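Long-range contact in peptide amidase (Stenotrophomonas maltophilia, PDB 1M22), which probably hydrolyses amide bonds, as an amidase of the amidase signature family: residues R75-I89 against L117-L130. Numbering follows the deposited sequence.
Sequences RGPLHGIPLLLKDNI and LRDAGAVVLGKTNL
Lys127 curls back over the end of strand 82-86, bent at every torsion beyond CB (chi2, chi3 and chi4 all near -65°), and its ammonium group is held by at least two partners across the contact. NZ forms a salt bridge with Asp87 OD1 at 2.9 Å, meeting the anti lone pair of that oxygen, and donates to the backbone oxygen Ile89 O at 2.8 Å. A hydrogen bond between Ser97 OG and Asp87 OD2 holds the second carboxylate oxygen. On the same face of the sheet, Leu83 and Leu85 meet Leu117 of helix 112-119 and the residues that follow it. Leu83 CD2 lies 3.6 Å from Ala122 CB and 3.9 Å from Leu117 CD2, while Leu85 fits CD1 against Val124 CG1 and CD2 against Leu117 CD1. Backbone bonds join the strands, among them Leu83 N to Val123 O (2.8 Å). On the opposite face, the extended Lys86 lays CE 3.7 Å from Leu130 CD1, and its NZ is hydrogen-bonded to Ser165 OG and Thr184 OG1. Strand 82-86, helix 112-119 and strand 123-128 thus form a parallel beta-alpha-beta unit of the amidase fold, carrying the active-site Lys86.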
ATOM      1  N   ARG A  75     -10.109  -9.677 -21.445  1.00 13.49           N
ATOM      2  CA  ARG A  75      -8.694  -9.491 -21.140  1.00 12.73           C
ATOM      3  C   ARG A  75      -8.176 -10.297 -19.954  1.00 12.70           C
ATOM      4  O   ARG A  75      -6.964 -10.410 -19.765  1.00 16.64           O
ATOM      5  CB  ARG A  75      -8.421  -8.007 -20.905  1.00 12.30           C
ATOM      6  CG  ARG A  75      -8.610  -7.154 -22.147  1.00 12.11           C
ATOM      7  CD  ARG A  75      -8.822  -5.697 -21.785  1.00 11.47           C
ATOM      8  NE  ARG A  75      -8.955  -4.856 -22.969  1.00 12.44           N
ATOM      9  CZ  ARG A  75      -7.933  -4.429 -23.699  1.00 14.47           C
ATOM     10  NH1 ARG A  75      -6.692  -4.760 -23.363  1.00 15.12           N
ATOM     11  NH2 ARG A  75      -8.149  -3.673 -24.768  1.00 17.15           N
ATOM     12  N   GLY A  76      -9.082 -10.846 -19.155  1.00 11.69           N
ATOM     13  CA  GLY A  76      -8.657 -11.622 -18.006  1.00 11.14           C
ATOM     14  C   GLY A  76      -9.509 -11.394 -16.772  1.00  9.99           C
ATOM     15  O   GLY A  76     -10.567 -10.767 -16.849  1.00 10.87           O
ATOM     16  N   PRO A  77      -9.058 -11.883 -15.607  1.00  9.59           N
ATOM     17  CA  PRO A  77      -9.757 -11.762 -14.323  1.00 10.16           C
ATOM     18  C   PRO A  77     -10.166 -10.354 -13.898  1.00  9.36           C
ATOM     19  O   PRO A  77     -11.127 -10.190 -13.146  1.00  9.67           O
ATOM     20  CB  PRO A  77      -8.772 -12.382 -13.334  1.00 11.58           C
ATOM     21  CG  PRO A  77      -8.037 -13.379 -14.165  1.00 13.95           C
ATOM     22  CD  PRO A  77      -7.793 -12.622 -15.441  1.00 10.91           C
ATOM     23  N   LEU A  78      -9.442  -9.341 -14.366  1.00  8.54           N
ATOM     24  CA  LEU A  78      -9.751  -7.966 -13.986  1.00  7.94           C
ATOM     25  C   LEU A  78     -10.534  -7.171 -15.028  1.00  8.78           C
ATOM     26  O   LEU A  78     -10.716  -5.962 -14.878  1.00  9.17           O
ATOM     27  CB  LEU A  78      -8.460  -7.205 -13.658  1.00  9.98           C
ATOM     28  CG  LEU A  78      -7.570  -7.732 -12.527  1.00  9.97           C
ATOM     29  CD1 LEU A  78      -6.412  -6.770 -12.312  1.00 11.05           C
ATOM     30  CD2 LEU A  78      -8.371  -7.878 -11.245  1.00 12.01           C
ATOM     31  N   HIS A  79     -11.012  -7.843 -16.070  1.00  8.49           N
ATOM     32  CA  HIS A  79     -11.753  -7.163 -17.126  1.00  8.26           C
ATOM     33  C   HIS A  79     -12.985  -6.435 -16.591  1.00  7.89           C
ATOM     34  O   HIS A  79     -13.922  -7.061 -16.092  1.00  8.98           O
ATOM     35  CB  HIS A  79     -12.177  -8.167 -18.200  1.00  9.38           C
ATOM     36  CG  HIS A  79     -12.663  -7.527 -19.462  1.00  9.68           C
ATOM     37  ND1 HIS A  79     -11.915  -7.508 -20.620  1.00 10.20           N
ATOM     38  CD2 HIS A  79     -13.810  -6.863 -19.744  1.00 10.33           C
ATOM     39  CE1 HIS A  79     -12.580  -6.861 -21.561  1.00 11.32           C
ATOM     40  NE2 HIS A  79     -13.733  -6.460 -21.056  1.00  9.63           N
ATOM     41  N   GLY A  80     -12.974  -5.109 -16.703  1.00  7.24           N
ATOM     42  CA  GLY A  80     -14.097  -4.307 -16.243  1.00  7.57           C
ATOM     43  C   GLY A  80     -14.117  -3.946 -14.765  1.00  8.07           C
ATOM     44  O   GLY A  80     -15.053  -3.298 -14.308  1.00  9.41           O
ATOM     45  N   ILE A  81     -13.092  -4.351 -14.020  1.00  7.75           N
ATOM     46  CA  ILE A  81     -13.014  -4.072 -12.583  1.00  7.22           C
ATOM     47  C   ILE A  81     -12.488  -2.662 -12.297  1.00  6.69           C
ATOM     48  O   ILE A  81     -11.385  -2.316 -12.708  1.00  7.72           O
ATOM     49  CB  ILE A  81     -12.091  -5.100 -11.884  1.00  8.32           C
ATOM     50  CG1 ILE A  81     -12.670  -6.509 -12.038  1.00  9.26           C
ATOM     51  CG2 ILE A  81     -11.911  -4.736 -10.415  1.00  9.14           C
ATOM     52  CD1 ILE A  81     -13.996  -6.727 -11.337  1.00 12.03           C
ATOM     53  N   PRO A  82     -13.278  -1.830 -11.590  1.00  7.00           N
ATOM     54  CA  PRO A  82     -12.855  -0.459 -11.270  1.00  7.91           C
ATOM     55  C   PRO A  82     -11.907  -0.387 -10.078  1.00  6.70           C
ATOM     56  O   PRO A  82     -12.160  -1.001  -9.038  1.00  8.09           O
ATOM     57  CB  PRO A  82     -14.173   0.261 -10.964  1.00  8.95           C
ATOM     58  CG  PRO A  82     -15.229  -0.615 -11.588  1.00  9.83           C
ATOM     59  CD  PRO A  82     -14.713  -1.999 -11.320  1.00  7.77           C
ATOM     60  N   LEU A  83     -10.836   0.387 -10.224  1.00  6.43           N
ATOM     61  CA  LEU A  83      -9.859   0.539  -9.154  1.00  6.83           C
ATOM     62  C   LEU A  83      -9.356   1.972  -9.013  1.00  6.80           C
ATOM     63  O   LEU A  83      -9.595   2.817  -9.880  1.00  7.70           O
ATOM     64  CB  LEU A  83      -8.682  -0.418  -9.386  1.00  9.78           C
ATOM     65  CG  LEU A  83      -7.901  -0.341 -10.702  1.00  8.59           C
ATOM     66  CD1 LEU A  83      -6.999   0.889 -10.714  1.00 12.21           C
ATOM     67  CD2 LEU A  83      -7.063  -1.606 -10.860  1.00 11.27           C
ATOM     68  N   LEU A  84      -8.672   2.238  -7.904  1.00  5.62           N
ATOM     69  CA  LEU A  84      -8.108   3.558  -7.621  1.00  6.39           C
ATOM     70  C   LEU A  84      -6.593   3.463  -7.471  1.00  5.56           C
ATOM     71  O   LEU A  84      -6.069   2.426  -7.059  1.00  6.89           O
ATOM     72  CB  LEU A  84      -8.729   4.131  -6.346  1.00  7.10           C
ATOM     73  CG  LEU A  84     -10.182   4.600  -6.475  1.00  6.83           C
ATOM     74  CD1 LEU A  84     -10.811   4.678  -5.098  1.00  9.11           C
ATOM     75  CD2 LEU A  84     -10.237   5.956  -7.171  1.00  8.95           C
ATOM     76  N   LEU A  85      -5.897   4.551  -7.791  1.00  5.62           N
ATOM     77  CA  LEU A  85      -4.436   4.600  -7.727  1.00  6.18           C
ATOM     78  C   LEU A  85      -3.924   5.721  -6.834  1.00  5.92           C
ATOM     79  O   LEU A  85      -4.364   6.863  -6.967  1.00  6.70           O
ATOM     80  CB  LEU A  85      -3.865   4.837  -9.127  1.00  7.00           C
ATOM     81  CG  LEU A  85      -4.222   3.879 -10.261  1.00  6.33           C
ATOM     82  CD1 LEU A  85      -3.815   4.500 -11.586  1.00  8.89           C
ATOM     83  CD2 LEU A  85      -3.530   2.543 -10.048  1.00  8.28           C
ATOM     84  N   LYS A  86      -2.988   5.408  -5.941  1.00  5.65           N
ATOM     85  CA  LYS A  86      -2.392   6.425  -5.075  1.00  5.74           C
ATOM     86  C   LYS A  86      -1.841   7.528  -5.991  1.00  6.01           C
ATOM     87  O   LYS A  86      -1.252   7.236  -7.037  1.00  6.41           O
ATOM     88  CB  LYS A  86      -1.267   5.801  -4.250  1.00  5.38           C
ATOM     89  CG  LYS A  86      -0.607   6.734  -3.248  1.00  6.08           C
ATOM     90  CD  LYS A  86       0.380   5.943  -2.400  1.00  5.85           C
ATOM     91  CE  LYS A  86       1.072   6.791  -1.346  1.00  6.07           C
ATOM     92  NZ  LYS A  86       1.985   5.959  -0.510  1.00  7.17           N
ATOM     93  N   ASP A  87      -2.006   8.789  -5.592  1.00  6.13           N
ATOM     94  CA  ASP A  87      -1.579   9.888  -6.444  1.00  6.52           C
ATOM     95  C   ASP A  87      -0.097  10.178  -6.620  1.00  7.04           C
ATOM     96  O   ASP A  87       0.288  11.312  -6.923  1.00  9.47           O
ATOM     97  CB  ASP A  87      -2.325  11.175  -6.080  1.00  8.17           C
ATOM     98  CG  ASP A  87      -2.299  12.193  -7.211  1.00 10.02           C
ATOM     99  OD1 ASP A  87      -2.434  11.782  -8.386  1.00 11.17           O
ATOM    100  OD2 ASP A  87      -2.155  13.399  -6.929  1.00 13.53           O
ATOM    101  N   ASN A  88       0.742   9.169  -6.413  1.00  6.20           N
ATOM    102  CA  ASN A  88       2.162   9.326  -6.708  1.00  6.13           C
ATOM    103  C   ASN A  88       2.481   8.394  -7.888  1.00  5.91           C
ATOM    104  O   ASN A  88       3.624   8.304  -8.334  1.00  7.51           O
ATOM    105  CB  ASN A  88       3.066   9.029  -5.493  1.00  6.46           C
ATOM    106  CG  ASN A  88       2.865   7.647  -4.904  1.00  6.07           C
ATOM    107  OD1 ASN A  88       1.945   6.921  -5.266  1.00  8.24           O
ATOM    108  ND2 ASN A  88       3.735   7.286  -3.967  1.00  8.57           N
ATOM    109  N   ILE A  89       1.443   7.736  -8.408  1.00  5.72           N
ATOM    110  CA  ILE A  89       1.569   6.814  -9.541  1.00  5.40           C
ATOM    111  C   ILE A  89       1.040   7.487 -10.815  1.00  6.29           C
ATOM    112  O   ILE A  89      -0.125   7.882 -10.877  1.00  7.85           O
ATOM    113  CB  ILE A  89       0.752   5.517  -9.289  1.00  5.60           C
ATOM    114  CG1 ILE A  89       1.230   4.839  -8.001  1.00  6.48           C
ATOM    115  CG2 ILE A  89       0.876   4.576 -10.487  1.00  7.51           C
ATOM    116  CD1 ILE A  89       0.360   3.672  -7.544  1.00  8.35           C
ATOM    117  N   LEU A 117      -2.277  -2.855 -15.713  1.00  7.27           N
ATOM    118  CA  LEU A 117      -3.649  -2.933 -15.217  1.00  7.50           C
ATOM    119  C   LEU A 117      -4.655  -2.646 -16.324  1.00  7.94           C
ATOM    120  O   LEU A 117      -5.671  -3.328 -16.437  1.00  8.33           O
ATOM    121  CB  LEU A 117      -3.854  -1.953 -14.060  1.00  6.81           C
ATOM    122  CG  LEU A 117      -3.221  -2.371 -12.732  1.00  6.94           C
ATOM    123  CD1 LEU A 117      -3.256  -1.205 -11.766  1.00  8.43           C
ATOM    124  CD2 LEU A 117      -3.959  -3.574 -12.163  1.00  7.64           C
ATOM    125  N   ARG A 118      -4.376  -1.640 -17.144  1.00  8.19           N
ATOM    126  CA  ARG A 118      -5.293  -1.313 -18.224  1.00  8.27           C
ATOM    127  C   ARG A 118      -5.313  -2.409 -19.285  1.00 10.06           C
ATOM    128  O   ARG A 118      -6.374  -2.723 -19.828  1.00 10.42           O
ATOM    129  CB  ARG A 118      -4.949   0.055 -18.823  1.00 10.56           C
ATOM    130  CG  ARG A 118      -5.502   1.199 -17.971  1.00 11.01           C
ATOM    131  CD  ARG A 118      -5.132   2.578 -18.490  1.00 13.53           C
ATOM    132  NE  ARG A 118      -6.066   3.584 -17.987  1.00 16.41           N
ATOM    133  CZ  ARG A 118      -5.745   4.845 -17.719  1.00 15.43           C
ATOM    134  NH1 ARG A 118      -4.500   5.272 -17.896  1.00 16.37           N
ATOM    135  NH2 ARG A 118      -6.672   5.684 -17.276  1.00 15.48           N
ATOM    136  N   ASP A 119      -4.160  -3.009 -19.570  1.00  9.50           N
ATOM    137  CA  ASP A 119      -4.115  -4.088 -20.550  1.00 11.33           C
ATOM    138  C   ASP A 119      -4.920  -5.275 -20.017  1.00  9.94           C
ATOM    139  O   ASP A 119      -5.517  -6.027 -20.788  1.00 11.31           O
ATOM    140  CB  ASP A 119      -2.670  -4.518 -20.829  1.00 13.72           C
ATOM    141  CG  ASP A 119      -1.873  -3.450 -21.551  1.00 20.66           C
ATOM    142  OD1 ASP A 119      -2.443  -2.778 -22.436  1.00 24.20           O
ATOM    143  OD2 ASP A 119      -0.672  -3.289 -21.242  1.00 25.44           O
ATOM    144  N   ALA A 120      -4.939  -5.430 -18.696  1.00  8.79           N
ATOM    145  CA  ALA A 120      -5.681  -6.504 -18.040  1.00  8.91           C
ATOM    146  C   ALA A 120      -7.182  -6.208 -18.007  1.00  8.50           C
ATOM    147  O   ALA A 120      -7.978  -7.041 -17.564  1.00  9.38           O
ATOM    148  CB  ALA A 120      -5.158  -6.713 -16.620  1.00  9.52           C
ATOM    149  N   GLY A 121      -7.563  -5.016 -18.458  1.00  8.58           N
ATOM    150  CA  GLY A 121      -8.972  -4.654 -18.496  1.00  8.45           C
ATOM    151  C   GLY A 121      -9.521  -3.869 -17.322  1.00  8.04           C
ATOM    152  O   GLY A 121     -10.719  -3.599 -17.268  1.00  8.16           O
ATOM    153  N   ALA A 122      -8.667  -3.494 -16.376  1.00  7.53           N
ATOM    154  CA  ALA A 122      -9.139  -2.735 -15.227  1.00  8.53           C
ATOM    155  C   ALA A 122      -9.543  -1.326 -15.645  1.00  7.62           C
ATOM    156  O   ALA A 122      -9.014  -0.771 -16.609  1.00  9.72           O
ATOM    157  CB  ALA A 122      -8.058  -2.673 -14.147  1.00  8.30           C
ATOM    158  N   VAL A 123     -10.499  -0.765 -14.916  1.00  7.24           N
ATOM    159  CA  VAL A 123     -10.996   0.580 -15.170  1.00  7.70           C
ATOM    160  C   VAL A 123     -10.439   1.493 -14.081  1.00  7.45           C
ATOM    161  O   VAL A 123     -10.612   1.222 -12.894  1.00  8.34           O
ATOM    162  CB  VAL A 123     -12.539   0.613 -15.109  1.00  7.99           C
ATOM    163  CG1 VAL A 123     -13.044   2.052 -15.174  1.00 10.63           C
ATOM    164  CG2 VAL A 123     -13.118  -0.208 -16.253  1.00  9.97           C
ATOM    165  N   VAL A 124      -9.759   2.563 -14.476  1.00  7.92           N
ATOM    166  CA  VAL A 124      -9.206   3.489 -13.495  1.00  8.78           C
ATOM    167  C   VAL A 124     -10.262   4.526 -13.122  1.00  9.21           C
ATOM    168  O   VAL A 124     -10.660   5.341 -13.949  1.00  9.33           O
ATOM    169  CB  VAL A 124      -7.953   4.204 -14.045  1.00  9.48           C
ATOM    170  CG1 VAL A 124      -7.404   5.178 -13.010  1.00  9.82           C
ATOM    171  CG2 VAL A 124      -6.895   3.173 -14.416  1.00 11.24           C
ATOM    172  N   LEU A 125     -10.730   4.480 -11.878  1.00  8.25           N
ATOM    173  CA  LEU A 125     -11.741   5.421 -11.405  1.00  8.63           C
ATOM    174  C   LEU A 125     -11.149   6.790 -11.099  1.00  9.07           C
ATOM    175  O   LEU A 125     -11.817   7.813 -11.257  1.00  9.03           O
ATOM    176  CB  LEU A 125     -12.413   4.901 -10.134  1.00 10.69           C
ATOM    177  CG  LEU A 125     -13.400   3.738 -10.216  1.00 11.11           C
ATOM    178  CD1 LEU A 125     -13.767   3.301  -8.804  1.00 14.09           C
ATOM    179  CD2 LEU A 125     -14.645   4.157 -10.986  1.00 13.90           C
ATOM    180  N   GLY A 126      -9.898   6.801 -10.650  1.00  7.31           N
ATOM    181  CA  GLY A 126      -9.249   8.049 -10.305  1.00  8.20           C
ATOM    182  C   GLY A 126      -8.035   7.831  -9.426  1.00  7.85           C
ATOM    183  O   GLY A 126      -7.520   6.714  -9.333  1.00  7.59           O
ATOM    184  N   LYS A 127      -7.595   8.902  -8.772  1.00  7.20           N
ATOM    185  CA  LYS A 127      -6.423   8.880  -7.904  1.00  6.89           C
ATOM    186  C   LYS A 127      -6.811   9.132  -6.453  1.00  7.19           C
ATOM    187  O   LYS A 127      -7.759   9.867  -6.175  1.00  8.16           O
ATOM    188  CB  LYS A 127      -5.428   9.959  -8.347  1.00  8.30           C
ATOM    189  CG  LYS A 127      -5.152  10.002  -9.847  1.00  9.87           C
ATOM    190  CD  LYS A 127      -4.504   8.721 -10.356  1.00 12.57           C
ATOM    191  CE  LYS A 127      -3.087   8.555  -9.828  1.00 14.81           C
ATOM    192  NZ  LYS A 127      -2.166   9.635 -10.297  1.00 12.75           N
ATOM    193  N   THR A 128      -6.073   8.529  -5.525  1.00  5.76           N
ATOM    194  CA  THR A 128      -6.355   8.702  -4.107  1.00  5.88           C
ATOM    195  C   THR A 128      -5.359   9.606  -3.393  1.00  6.68           C
ATOM    196  O   THR A 128      -4.178   9.683  -3.751  1.00  6.81           O
ATOM    197  CB  THR A 128      -6.400   7.350  -3.374  1.00  5.10           C
ATOM    198  OG1 THR A 128      -5.223   6.594  -3.689  1.00  7.72           O
ATOM    199  CG2 THR A 128      -7.642   6.571  -3.782  1.00  7.96           C
ATOM    200  N   ASN A 129      -5.857  10.294  -2.374  1.00  6.29           N
ATOM    201  CA  ASN A 129      -5.038  11.199  -1.591  1.00  6.62           C
ATOM    202  C   ASN A 129      -3.984  10.429  -0.807  1.00  6.47           C
ATOM    203  O   ASN A 129      -4.124   9.232  -0.544  1.00  6.73           O
ATOM    204  CB  ASN A 129      -5.928  12.014  -0.644  1.00  6.68           C
ATOM    205  CG  ASN A 129      -5.200  13.185  -0.018  1.00  6.54           C
ATOM    206  OD1 ASN A 129      -4.373  13.828  -0.659  1.00  7.29           O
ATOM    207  ND2 ASN A 129      -5.530  13.485   1.234  1.00  8.92           N
ATOM    208  N   LEU A 130      -2.925  11.134  -0.433  1.00  6.77           N
ATOM    209  CA  LEU A 130      -1.824  10.546   0.310  1.00  6.65           C
ATOM    210  C   LEU A 130      -1.166  11.632   1.142  1.00  6.49           C
ATOM    211  O   LEU A 130      -1.354  12.824   0.878  1.00  7.79           O
ATOM    212  CB  LEU A 130      -0.770   9.989  -0.658  1.00  6.33           C
ATOM    213  CG  LEU A 130      -0.058  11.029  -1.541  1.00  7.20           C
ATOM    214  CD1 LEU A 130       1.249  10.457  -2.066  1.00  8.41           C
ATOM    215  CD2 LEU A 130      -0.963  11.456  -2.694  1.00 10.16           C
TER
HETATM  216  O   HOH W   1      -4.832  -9.366 -21.300  1.00 49.78           O